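Local structure of colicin-B (Escherichia coli, 1RH1) at residues P47-S53 against E77-W83; P117-A121 against I184-I188; W396-A401 against R428-I432. The protein forms channels that depolarise the cytoplasmic membrane of Escherichia coli and closely related bacteria, dissipating the energy of the target cell. All coordinates share one frame; numbering follows the deposited sequence.

Contact 1: P47-S53 against E77-W83; sequences PGWGDYS and ELEEGDW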
loop_
_atom_site.group_PDB
_atom_site.type_symbol
_atom_site.label_atom_id
_atom_site.label_comp_id
_atom_site.label_asym_id
_atom_site.label_seq_id
_atom_site.Cartn_x
_atom_site.Cartn_y
_atom_site.Cartn_z
ATOM N N PRO A 47 -39.128 -2.888 25.602
ATOM C CA PRO A 47 -38.486 -1.592 25.814
ATOM C C PRO A 47 -39.439 -0.417 25.736
ATOM O O PRO A 47 -40.308 -0.399 24.863
ATOM C CB PRO A 47 -37.395 -1.553 24.767
ATOM C CG PRO A 47 -37.901 -2.431 23.660
ATOM C CD PRO A 47 -38.487 -3.562 24.466
ATOM N N GLY A 48 -39.302 0.518 26.684
ATOM C CA GLY A 48 -40.159 1.679 26.751
ATOM C C GLY A 48 -40.711 1.905 28.141
ATOM O O GLY A 48 -40.912 3.061 28.512
ATOM N N TRP A 49 -40.898 0.840 28.947
ATOM C CA TRP A 49 -41.555 0.930 30.247
ATOM C C TRP A 49 -41.029 1.896 31.275
ATOM O O TRP A 49 -41.804 2.346 32.127
ATOM C CB TRP A 49 -41.622 -0.434 30.970
ATOM C CG TRP A 49 -40.385 -0.954 31.710
ATOM C CD1 TRP A 49 -40.010 -0.582 32.993
ATOM C CD2 TRP A 49 -39.541 -1.855 31.173
ATOM N NE1 TRP A 49 -38.911 -1.250 33.270
ATOM C CE2 TRP A 49 -38.607 -2.022 32.202
ATOM C CE3 TRP A 49 -39.461 -2.529 29.970
ATOM C CZ2 TRP A 49 -37.545 -2.908 32.016
ATOM C CZ3 TRP A 49 -38.402 -3.415 29.782
ATOM C CH2 TRP A 49 -37.451 -3.603 30.794
ATOM N N GLY A 50 -39.739 2.218 31.249
ATOM C CA GLY A 50 -39.172 3.107 32.260
ATOM C C GLY A 50 -39.688 4.526 32.130
ATOM O O GLY A 50 -40.535 4.832 31.284
ATOM N N ASP A 51 -39.138 5.387 32.981
ATOM C CA ASP A 51 -39.473 6.798 32.952
ATOM C C ASP A 51 -38.689 7.522 31.854
ATOM O O ASP A 51 -37.684 8.199 32.077
ATOM C CB ASP A 51 -39.177 7.352 34.326
ATOM C CG ASP A 51 -39.577 8.799 34.538
ATOM O OD1 ASP A 51 -40.732 9.169 34.296
ATOM O OD2 ASP A 51 -38.713 9.562 34.963
ATOM N N TYR A 52 -39.158 7.319 30.617
ATOM C CA TYR A 52 -38.609 7.874 29.385
ATOM C C TYR A 52 -39.685 8.371 28.422
ATOM O O TYR A 52 -40.886 8.125 28.593
ATOM C CB TYR A 52 -37.790 6.822 28.671
ATOM C CG TYR A 52 -36.687 6.288 29.559
ATOM C CD1 TYR A 52 -36.865 5.065 30.196
ATOM C CD2 TYR A 52 -35.528 7.042 29.775
ATOM C CE1 TYR A 52 -35.878 4.595 31.059
ATOM C CE2 TYR A 52 -34.545 6.569 30.641
ATOM C CZ TYR A 52 -34.732 5.348 31.281
ATOM O OH TYR A 52 -33.791 4.893 32.174
ATOM N N SER A 53 -39.272 9.064 27.357
ATOM C CA SER A 53 -40.235 9.597 26.409
ATOM C C SER A 53 -40.694 8.601 25.332
ATOM O O SER A 53 -39.882 7.859 24.760
ATOM C CB SER A 53 -39.628 10.833 25.769
ATOM O OG SER A 53 -40.656 11.597 25.158
ATOM N N GLU A 77 -29.282 2.321 29.061
ATOM C CA GLU A 77 -30.332 2.141 30.059
ATOM C C GLU A 77 -31.494 1.224 29.676
ATOM O O GLU A 77 -32.631 1.448 30.086
ATOM C CB GLU A 77 -30.838 3.540 30.425
ATOM C CG GLU A 77 -29.880 4.161 31.422
ATOM C CD GLU A 77 -30.120 5.609 31.826
ATOM O OE1 GLU A 77 -31.270 6.046 31.904
ATOM O OE2 GLU A 77 -29.134 6.303 32.089
ATOM N N LEU A 78 -31.251 0.135 28.943
ATOM C CA LEU A 78 -32.331 -0.736 28.511
ATOM C C LEU A 78 -33.092 -1.402 29.662
ATOM O O LEU A 78 -34.333 -1.384 29.710
ATOM C CB LEU A 78 -31.771 -1.812 27.564
ATOM C CG LEU A 78 -32.798 -2.774 26.948
ATOM C CD1 LEU A 78 -33.885 -1.987 26.236
ATOM C CD2 LEU A 78 -32.126 -3.713 25.994
ATOM N N GLU A 79 -32.303 -1.970 30.584
ATOM C CA GLU A 79 -32.763 -2.655 31.779
ATOM C C GLU A 79 -33.378 -1.724 32.808
ATOM O O GLU A 79 -34.254 -2.077 33.603
ATOM C CB GLU A 79 -31.585 -3.414 32.401
ATOM C CG GLU A 79 -30.225 -2.744 32.612
ATOM C CD GLU A 79 -29.375 -2.387 31.379
ATOM O OE1 GLU A 79 -29.316 -3.154 30.406
ATOM O OE2 GLU A 79 -28.744 -1.331 31.389
ATOM N N GLU A 80 -32.892 -0.485 32.754
ATOM C CA GLU A 80 -33.358 0.570 33.619
ATOM C C GLU A 80 -34.728 1.024 33.021
ATOM O O GLU A 80 -35.425 1.864 33.573
ATOM C CB GLU A 80 -32.106 1.585 33.663
ATOM C CG GLU A 80 -30.873 1.357 34.696
ATOM C CD GLU A 80 -29.410 0.827 34.396
ATOM O OE1 GLU A 80 -29.177 -0.196 33.811
ATOM O OE2 GLU A 80 -28.407 1.370 34.824
ATOM N N GLY A 81 -35.263 0.428 31.938
ATOM C CA GLY A 81 -36.573 0.758 31.373
ATOM C C GLY A 81 -36.649 1.396 29.967
ATOM O O GLY A 81 -37.687 1.356 29.304
ATOM N N ASP A 82 -35.575 2.001 29.440
ATOM C CA ASP A 82 -35.557 2.774 28.202
ATOM C C ASP A 82 -35.844 2.019 26.932
ATOM O O ASP A 82 -36.111 0.815 26.960
ATOM C CB ASP A 82 -34.186 3.447 28.162
ATOM C CG ASP A 82 -33.889 4.552 27.147
ATOM O OD1 ASP A 82 -32.817 4.472 26.548
ATOM O OD2 ASP A 82 -34.689 5.479 26.969
ATOM N N TRP A 83 -35.821 2.786 25.835
ATOM C CA TRP A 83 -35.977 2.257 24.496
ATOM C C TRP A 83 -34.656 1.731 24.005
ATOM O O TRP A 83 -33.587 2.083 24.506
ATOM C CB TRP A 83 -36.413 3.308 23.505
ATOM C CG TRP A 83 -37.805 3.854 23.725
ATOM C CD1 TRP A 83 -38.005 5.003 24.434
ATOM C CD2 TRP A 83 -38.954 3.299 23.275
ATOM N NE1 TRP A 83 -39.294 5.189 24.442
ATOM C CE2 TRP A 83 -39.889 4.197 23.773
ATOM C CE3 TRP A 83 -39.359 2.198 22.550
ATOM C CZ2 TRP A 83 -41.248 4.012 23.558
ATOM C CZ3 TRP A 83 -40.725 2.001 22.327
ATOM C CH2 TRP A 83 -41.665 2.901 22.826
HETATM O O HOH W 1 -36.002 8.570 26.433
#
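Tyr52 lies across Asp82 at about a right angle, with Asp82 CB over the middle of its ring, 3.6 Å from the centroid. Asp82 OD2 also sits over the ring face, while OD1 is held by the backbone N of Leu59. The tyrosine's CG is anti to its carbonyl carbon (chi1 -57°), which sends the ring across the 77-83 loop to Glu77. There OH donates to the anti lone pair of Glu77 OE1 at 2.8 Å, the ring and the glutamate carboxylate being turned 51° from each other. Two tryptophans lie on glycines in a reciprocal way. Gly81 CA sits over the five-membered ring of Trp49, 3.7 Å from its centroid, and Gly48 CA sits over the six-membered ring of Trp83, 4.0 Å from its centroid. The edge of Trp83 is used as well: NE1 donates to Ser53 O at 2.8 Å, with the oxygen 24° out of the ring plane. Gly81, which ends the type I turn from Leu78, offers its carbonyl to two donors on opposite faces of its plane, Gly48 N at 3.2 Å and Gly50 N at 3.0 Å. Pro47 CB against Leu78 CD1 supplies a small apolar contact. Two irregular loops near one end of the elongated chain are thus joined without strand pairing. Gripped from both faces, the Gly81 carbonyl fixes the loops against each other; with no side chain on Gly48 or Gly81, the indoles lie directly on backbone, and the NE1 and OH bonds fix the rotation of Trp83 and Tyr52.

Contact 2: P117-A121 against I184-I188; sequences PSRPA and IIGGI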
loop_
_atom_site.group_PDB
_atom_site.type_symbol
_atom_site.label_atom_id
_atom_site.label_comp_id
_atom_site.label_asym_id
_atom_site.label_seq_id
_atom_site.Cartn_x
_atom_site.Cartn_y
_atom_site.Cartn_z
ATOM N N PRO A 117 6.472 6.934 2.461
ATOM C CA PRO A 117 5.832 7.285 1.217
ATOM C C PRO A 117 4.838 6.254 0.736
ATOM O O PRO A 117 5.100 5.052 0.682
ATOM C CB PRO A 117 6.990 7.489 0.283
ATOM C CG PRO A 117 8.019 6.519 0.802
ATOM C CD PRO A 117 7.917 6.847 2.275
ATOM N N SER A 118 3.726 6.876 0.365
ATOM C CA SER A 118 2.472 6.343 -0.150
ATOM C C SER A 118 1.610 5.777 0.961
ATOM O O SER A 118 0.728 4.940 0.739
ATOM C CB SER A 118 2.711 5.251 -1.196
ATOM O OG SER A 118 2.913 3.983 -0.587
ATOM N N ARG A 119 1.910 6.258 2.166
ATOM C CA ARG A 119 1.233 5.818 3.347
ATOM C C ARG A 119 1.029 7.011 4.237
ATOM O O ARG A 119 1.949 7.823 4.390
ATOM C CB ARG A 119 2.063 4.790 4.066
ATOM C CG ARG A 119 1.695 3.402 3.586
ATOM C CD ARG A 119 2.229 2.295 4.489
ATOM N NE ARG A 119 1.843 2.561 5.860
ATOM C CZ ARG A 119 0.722 2.119 6.415
ATOM N NH1 ARG A 119 -0.170 1.361 5.772
ATOM N NH2 ARG A 119 0.485 2.545 7.639
ATOM N N PRO A 120 -0.152 7.130 4.871
ATOM C CA PRO A 120 -0.564 8.309 5.594
ATOM C C PRO A 120 0.373 8.601 6.761
ATOM O O PRO A 120 1.255 7.795 7.060
ATOM C CB PRO A 120 -1.971 7.978 5.967
ATOM C CG PRO A 120 -1.888 6.539 6.304
ATOM C CD PRO A 120 -1.066 6.040 5.156
ATOM N N ALA A 121 0.277 9.778 7.369
ATOM C CA ALA A 121 1.115 10.132 8.494
ATOM C C ALA A 121 0.187 10.357 9.677
ATOM O O ALA A 121 -0.966 10.764 9.499
ATOM C CB ALA A 121 1.869 11.399 8.201
ATOM N N ILE A 184 -4.771 11.556 14.400
ATOM C CA ILE A 184 -5.245 12.213 13.195
ATOM C C ILE A 184 -4.342 11.828 12.048
ATOM O O ILE A 184 -3.157 12.127 12.046
ATOM C CB ILE A 184 -5.269 13.749 13.384
ATOM C CG1 ILE A 184 -5.639 14.376 12.064
ATOM C CG2 ILE A 184 -3.951 14.273 13.912
ATOM C CD1 ILE A 184 -5.629 15.892 12.130
ATOM N N ILE A 185 -4.861 11.130 11.057
ATOM C CA ILE A 185 -4.023 10.783 9.941
ATOM C C ILE A 185 -4.210 11.729 8.786
ATOM O O ILE A 185 -5.167 12.480 8.693
ATOM C CB ILE A 185 -4.303 9.334 9.513
ATOM C CG1 ILE A 185 -5.750 9.003 9.305
ATOM C CG2 ILE A 185 -3.792 8.481 10.639
ATOM C CD1 ILE A 185 -6.027 7.555 8.862
ATOM N N GLY A 186 -3.250 11.742 7.894
ATOM C CA GLY A 186 -3.295 12.598 6.728
ATOM C C GLY A 186 -2.075 12.386 5.864
ATOM O O GLY A 186 -1.287 11.485 6.128
ATOM N N GLY A 187 -1.927 13.181 4.809
ATOM C CA GLY A 187 -0.709 13.112 4.023
ATOM C C GLY A 187 -0.813 12.476 2.655
ATOM O O GLY A 187 -0.106 12.915 1.755
ATOM N N ILE A 188 -1.575 11.390 2.491
ATOM C CA ILE A 188 -1.827 10.810 1.176
ATOM C C ILE A 188 -3.291 11.076 0.810
ATOM O O ILE A 188 -4.109 11.544 1.612
ATOM C CB ILE A 188 -1.562 9.261 1.125
ATOM C CG1 ILE A 188 -2.454 8.442 2.046
ATOM C CG2 ILE A 188 -0.102 9.062 1.475
ATOM C CD1 ILE A 188 -2.154 6.934 2.021
#
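Ile188 reaches Pro120 and its neighbours with both branches of its side chain. The bond to CB heads toward the 117-121 segment, and there the chain forks. CG2 lies against the backbone of Arg119, 3.5 Å from Arg119 N and nearly as close to its carbonyl carbon. CG1, placed between the backbone N and the carbonyl carbon (chi1 62°), passes above the proline ring, 3.9 Å from Pro120 N and nearly as close to its CB. Extended beyond it, CD1 ends 3.4 Å from Pro120 CD and also approaches Ser118 O at 3.7 Å. The isoleucine gets this position from a corner at residues 187-188, where the chain leaves strand 179-186. Just before the corner that strand pairs with the start of strand 121-128 in an antiparallel sheet. Ala121 and Gly186 form a hydrogen-bonded pair: Ala121 N donates to Gly186 O at 2.6 Å, nearly straight along the carbonyl direction, and Gly186 N returns to Ala121 O at 3.0 Å. Helix 99-110 packs on Ala121 through Leu106 and Leu110. Arg119 turns its side chain away from the pairing strand to a hydrogen bond from NH2 to Gly258 O, a salt bridge with Glu256 and a cation-pi contact with Tyr259. Two residues of the TonB box lie alongside, Asp17 touched by Pro120 and Thr18 by Arg119. Beside the Gly186 bond, Ala121 O takes a CA-H...O contact from Ile185 CA at 3.1 Å.

Contact 3: W396-A401 against R428-I432; sequences WKAFNA and REKSI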
loop_
_atom_site.group_PDB
_atom_site.type_symbol
_atom_site.label_atom_id
_atom_site.label_comp_id
_atom_site.label_asym_id
_atom_site.label_seq_id
_atom_site.Cartn_x
_atom_site.Cartn_y
_atom_site.Cartn_z
ATOM N N TRP A 396 36.986 -13.079 -22.088
ATOM C CA TRP A 396 36.272 -13.557 -20.931
ATOM C C TRP A 396 37.220 -14.020 -19.825
ATOM O O TRP A 396 36.960 -13.755 -18.658
ATOM C CB TRP A 396 35.361 -14.656 -21.390
ATOM C CG TRP A 396 34.036 -14.127 -21.917
ATOM C CD1 TRP A 396 33.673 -14.285 -23.222
ATOM C CD2 TRP A 396 33.088 -13.487 -21.167
ATOM N NE1 TRP A 396 32.488 -13.754 -23.309
ATOM C CE2 TRP A 396 32.104 -13.273 -22.118
ATOM C CE3 TRP A 396 32.903 -13.058 -19.849
ATOM C CZ2 TRP A 396 30.923 -12.632 -21.762
ATOM C CZ3 TRP A 396 31.718 -12.415 -19.493
ATOM C CH2 TRP A 396 30.727 -12.207 -20.447
ATOM N N LYS A 397 38.372 -14.641 -20.119
ATOM C CA LYS A 397 39.351 -15.071 -19.126
ATOM C C LYS A 397 39.891 -13.952 -18.272
ATOM O O LYS A 397 40.369 -14.180 -17.176
ATOM C CB LYS A 397 40.533 -15.705 -19.775
ATOM C CG LYS A 397 40.191 -16.956 -20.514
ATOM C CD LYS A 397 41.516 -17.545 -20.905
ATOM C CE LYS A 397 41.429 -19.052 -20.818
ATOM N NZ LYS A 397 41.255 -19.461 -19.440
ATOM N N ALA A 398 39.854 -12.721 -18.773
ATOM C CA ALA A 398 40.331 -11.568 -18.038
ATOM C C ALA A 398 39.215 -10.764 -17.383
ATOM O O ALA A 398 39.456 -9.868 -16.564
ATOM C CB ALA A 398 41.094 -10.690 -18.982
ATOM N N PHE A 399 37.958 -11.090 -17.705
ATOM C CA PHE A 399 36.806 -10.470 -17.081
ATOM C C PHE A 399 36.893 -10.582 -15.567
ATOM O O PHE A 399 37.331 -11.584 -15.021
ATOM C CB PHE A 399 35.580 -11.170 -17.636
ATOM C CG PHE A 399 34.247 -10.735 -17.071
ATOM C CD1 PHE A 399 33.599 -9.636 -17.616
ATOM C CD2 PHE A 399 33.674 -11.445 -16.019
ATOM C CE1 PHE A 399 32.372 -9.247 -17.108
ATOM C CE2 PHE A 399 32.442 -11.054 -15.511
ATOM C CZ PHE A 399 31.793 -9.954 -16.057
ATOM N N ASN A 400 36.577 -9.511 -14.866
ATOM C CA ASN A 400 36.573 -9.496 -13.418
ATOM C C ASN A 400 35.149 -9.813 -13.012
ATOM O O ASN A 400 34.260 -8.973 -12.948
ATOM C CB ASN A 400 36.990 -8.123 -12.921
ATOM C CG ASN A 400 37.144 -7.957 -11.424
ATOM O OD1 ASN A 400 37.789 -7.021 -10.960
ATOM N ND2 ASN A 400 36.568 -8.823 -10.608
ATOM N N ALA A 401 34.929 -11.099 -12.777
ATOM C CA ALA A 401 33.661 -11.588 -12.296
ATOM C C ALA A 401 33.392 -10.953 -10.954
ATOM O O ALA A 401 32.267 -10.518 -10.756
ATOM C CB ALA A 401 33.720 -13.073 -12.117
ATOM N N ARG A 428 30.728 -16.439 -17.125
ATOM C CA ARG A 428 32.020 -16.292 -17.764
ATOM C C ARG A 428 32.556 -17.628 -18.243
ATOM O O ARG A 428 32.676 -17.810 -19.450
ATOM C CB ARG A 428 32.984 -15.639 -16.786
ATOM C CG ARG A 428 34.366 -15.409 -17.343
ATOM C CD ARG A 428 35.414 -16.375 -16.788
ATOM N NE ARG A 428 35.626 -16.140 -15.374
ATOM C CZ ARG A 428 36.298 -15.085 -14.909
ATOM N NH1 ARG A 428 36.827 -14.204 -15.762
ATOM N NH2 ARG A 428 36.361 -14.867 -13.587
ATOM N N GLU A 429 32.828 -18.584 -17.344
ATOM C CA GLU A 429 33.334 -19.899 -17.730
ATOM C C GLU A 429 32.447 -20.610 -18.744
ATOM O O GLU A 429 32.931 -21.322 -19.630
ATOM C CB GLU A 429 33.445 -20.787 -16.533
ATOM C CG GLU A 429 34.424 -20.349 -15.483
ATOM C CD GLU A 429 34.267 -21.079 -14.148
ATOM O OE1 GLU A 429 33.388 -21.940 -14.001
ATOM O OE2 GLU A 429 35.025 -20.769 -13.227
ATOM N N LYS A 430 31.135 -20.374 -18.609
ATOM C CA LYS A 430 30.155 -20.968 -19.481
ATOM C C LYS A 430 29.945 -20.190 -20.778
ATOM O O LYS A 430 29.392 -20.732 -21.733
ATOM C CB LYS A 430 28.863 -21.120 -18.686
ATOM C CG LYS A 430 29.115 -22.236 -17.689
ATOM C CD LYS A 430 28.063 -22.417 -16.628
ATOM C CE LYS A 430 28.537 -23.601 -15.798
ATOM N NZ LYS A 430 27.488 -24.049 -14.900
ATOM N N SER A 431 30.343 -18.919 -20.883
ATOM C CA SER A 431 30.323 -18.261 -22.176
ATOM C C SER A 431 31.573 -18.729 -22.895
ATOM O O SER A 431 31.538 -18.930 -24.104
ATOM C CB SER A 431 30.359 -16.748 -22.036
ATOM O OG SER A 431 29.127 -16.219 -21.557
ATOM N N ILE A 432 32.676 -18.977 -22.167
ATOM C CA ILE A 432 33.921 -19.449 -22.752
ATOM C C ILE A 432 33.655 -20.761 -23.434
ATOM O O ILE A 432 33.919 -20.850 -24.627
ATOM C CB ILE A 432 34.986 -19.599 -21.681
ATOM C CG1 ILE A 432 35.403 -18.236 -21.180
ATOM C CG2 ILE A 432 36.192 -20.283 -22.267
ATOM C CD1 ILE A 432 36.426 -18.172 -20.033
#
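Trp396, near the end of helix 386-398, and Arg428, within helix 420-435, bring their CA atoms to 6.0 Å, close to the place where the first helix gives way to a short link before helix 401-406. Both helices belong to the helical bundle of the pore-forming domain. Helix 457-472, which lies within a predicted transmembrane segment, packs on the same side chains: Ala471 meets Trp396 and Phe399, and Leu468 meets Ser431. Arg428 starts with CG anti to its backbone N (chi1 -179°), then bends at chi2 and chi3, bringing its guanidinium to the carbonyls at the helix end. One nitrogen serves two of them. NH1 donates to Trp396 O at 2.9 Å, lying in the carbonyl plane while the oxygen lies in the guanidinium plane; its second bond, to Phe399 O at 2.8 Å, has the oxygen 20° out of the guanidinium plane. Trp396 O also accepts from Phe399 N, so it is doubly held. The aliphatic part of Arg428 runs past the indole in the opposite direction, CG 3.7 Å from Trp396 CE3, while the guanidinium stands 83° to the ring. Farther along helix 420-435, Ser431 CB sits over the indole face, 4.0 Å from the centroid of its five-membered ring. Ile432 packs beside the tryptophan, CG1 at 3.6 Å from Trp396 CB, and its CD1 approaches Lys397 CG. The second guanidinium nitrogen, Arg428 NH2, ends 3.5 Å from Ala401 CB.

The three contacts follow one another along the chain and share no elements. Contacts 1 and 2 both belong to the N-terminal part of the protein, their centres about 44 Å apart, while contact 3 lies in the pore-forming domain, its centre about 88 Å from that of contact 1 and on the opposite side of the chain's centre. Contact 1 is at the surface and joins loops; contact 2 is buried where two paired strands of an antiparallel sheet begin and end; contact 3, partly buried, joins helices. The chemistry changes accordingly: aromatic faces on glycines in the first, strand pairing with aliphatic packing in the second, and an arginine side chain serving main-chain carbonyls in the third.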